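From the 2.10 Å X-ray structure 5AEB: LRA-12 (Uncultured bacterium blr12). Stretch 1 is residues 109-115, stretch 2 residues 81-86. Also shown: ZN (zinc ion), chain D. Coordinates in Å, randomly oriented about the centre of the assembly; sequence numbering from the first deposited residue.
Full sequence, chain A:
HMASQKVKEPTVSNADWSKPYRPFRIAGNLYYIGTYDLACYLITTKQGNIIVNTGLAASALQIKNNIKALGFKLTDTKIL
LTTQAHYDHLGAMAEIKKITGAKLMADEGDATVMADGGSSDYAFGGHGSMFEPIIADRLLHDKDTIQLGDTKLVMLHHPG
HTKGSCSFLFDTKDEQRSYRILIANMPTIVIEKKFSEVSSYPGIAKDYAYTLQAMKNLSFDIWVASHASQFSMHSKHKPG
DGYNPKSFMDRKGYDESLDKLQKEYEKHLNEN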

# COMPACT_ATOMS: atom_id res chain seq x y z
N GLY A 109 5.72 -10.29 8.63
CA GLY A 109 5.70 -9.41 9.82
C GLY A 109 4.31 -8.92 10.23
O GLY A 109 4.10 -8.52 11.35
N ASP A 110 3.34 -8.91 9.31
CA ASP A 110 2.02 -8.38 9.61
C ASP A 110 0.96 -9.48 9.68
O ASP A 110 -0.22 -9.19 9.91
CB ASP A 110 1.61 -7.34 8.57
CG ASP A 110 2.04 -5.91 8.94
OD1 ASP A 110 2.47 -5.65 10.10
OD2 ASP A 110 1.92 -5.04 8.06
N ALA A 111 1.37 -10.75 9.51
CA ALA A 111 0.39 -11.84 9.35
C ALA A 111 -0.49 -11.93 10.57
O ALA A 111 -1.71 -12.05 10.44
CB ALA A 111 1.09 -13.17 9.10
N THR A 112 0.14 -11.83 11.74
CA THR A 112 -0.53 -11.89 13.04
C THR A 112 -1.51 -10.73 13.25
O THR A 112 -2.69 -10.96 13.59
CB THR A 112 0.49 -11.95 14.20
OG1 THR A 112 1.27 -13.14 14.05
CG2 THR A 112 -0.21 -12.06 15.58
N VAL A 113 -1.03 -9.49 13.08
CA VAL A 113 -1.91 -8.34 13.19
C VAL A 113 -3.10 -8.51 12.24
O VAL A 113 -4.23 -8.21 12.60
CB VAL A 113 -1.16 -7.03 12.92
CG1 VAL A 113 -2.13 -5.87 12.78
CG2 VAL A 113 -0.17 -6.73 14.04
N MET A 114 -2.85 -9.04 11.04
CA MET A 114 -3.91 -9.20 10.05
C MET A 114 -4.95 -10.23 10.49
O MET A 114 -6.15 -9.99 10.35
CB MET A 114 -3.35 -9.60 8.68
CG MET A 114 -2.82 -8.42 7.90
SD MET A 114 -1.89 -8.89 6.43
CE MET A 114 -3.18 -9.50 5.33
N ALA A 115 -4.46 -11.35 11.01
CA ALA A 115 -5.30 -12.42 11.51
C ALA A 115 -6.15 -11.98 12.72
O ALA A 115 -7.24 -12.54 12.95
CB ALA A 115 -4.45 -13.64 11.84
ZN ZN D . -0.44 3.00 8.55
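Stretch 2 (81-86) LTTQAH

Stretch 2 lies across a segment that is helical from Ala111 to Ala115. It is an irregular segment, without regular helix or strand through the contact, running roughly across stretch 1, neither parallel nor antiparallel to it, and Ala85 carries most of the packing. Gly109 lies out of reach, so the contact begins at Asp110, whose CA comes 6.1 Å from the CA of Ala85, the closest pair of CA atoms. The CB of Asp110 points toward stretch 2, and its carboxylate accepts a hydrogen bond from the backbone: Ala85 N to Asp110 OD2, 3.0 Å. An acidic side chain suits this place because a carboxylate can accept a hydrogen bond from a peptide NH that is not part of a regular helix or strand. Meanwhile Asp110 O receives the NH of Met114 (N to O, 2.9 Å).

Ala111 points away and Thr112 is out of reach. Val113 turns its CB toward stretch 2 and sets CG1 4.2 Å from Ala85 CB. Met114 projects sideways, but its flexible chain brings CG to 3.7 Å from Ala85 CB and SD to 4.4 Å from Thr82 CG2. These buried apolar side chains pack on the Ala85 methyl, small enough to sit close to the helix. On either side of Ala85 in the sequence, Gln84 OE1 and His86 ND1 bind the zinc ion, at 1.8 and 1.9 Å from ZN.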

# COMPACT_ATOMS: atom_id res chain seq x y z
N LEU A 81 -2.79 -7.91 -2.36
CA LEU A 81 -1.62 -7.49 -1.60
C LEU A 81 -1.93 -6.27 -0.72
O LEU A 81 -2.90 -5.56 -0.97
CB LEU A 81 -0.48 -7.16 -2.56
CG LEU A 81 -0.06 -8.25 -3.56
CD1 LEU A 81 0.91 -7.68 -4.59
CD2 LEU A 81 0.57 -9.42 -2.81
N THR A 82 -1.08 -6.03 0.28
CA THR A 82 -1.13 -4.78 1.02
C THR A 82 0.28 -4.30 1.35
O THR A 82 1.18 -5.11 1.52
CB THR A 82 -1.98 -4.86 2.32
OG1 THR A 82 -2.05 -3.55 2.96
CG2 THR A 82 -1.37 -5.87 3.34
N THR A 83 0.45 -2.99 1.45
CA THR A 83 1.73 -2.43 1.88
C THR A 83 1.89 -2.32 3.42
O THR A 83 2.97 -1.95 3.91
CB THR A 83 1.91 -1.06 1.26
OG1 THR A 83 0.75 -0.27 1.56
CG2 THR A 83 2.06 -1.21 -0.29
N GLN A 84 0.83 -2.67 4.17
CA GLN A 84 0.70 -2.10 5.49
C GLN A 84 -0.54 -2.66 6.18
O GLN A 84 -1.65 -2.39 5.71
CB GLN A 84 0.39 -0.58 5.26
CG GLN A 84 1.10 0.33 6.15
CD GLN A 84 0.45 1.67 6.19
OE1 GLN A 84 -0.39 1.93 7.09
NE2 GLN A 84 0.84 2.58 5.23
N ALA A 85 -0.40 -3.28 7.35
CA ALA A 85 -1.60 -3.78 8.03
C ALA A 85 -2.26 -2.77 8.98
O ALA A 85 -2.22 -2.93 10.21
CB ALA A 85 -1.32 -5.10 8.73
N HIS A 86 -2.83 -1.72 8.41
CA HIS A 86 -3.60 -0.75 9.17
C HIS A 86 -4.95 -0.67 8.54
O HIS A 86 -5.08 -0.89 7.35
CB HIS A 86 -2.97 0.65 9.13
CG HIS A 86 -1.87 0.87 10.14
ND1 HIS A 86 -0.95 1.85 10.00
CD2 HIS A 86 -1.56 0.19 11.32
CE1 HIS A 86 -0.08 1.78 11.04
NE2 HIS A 86 -0.48 0.78 11.85
O HOH W 1 -1.75 4.06 7.72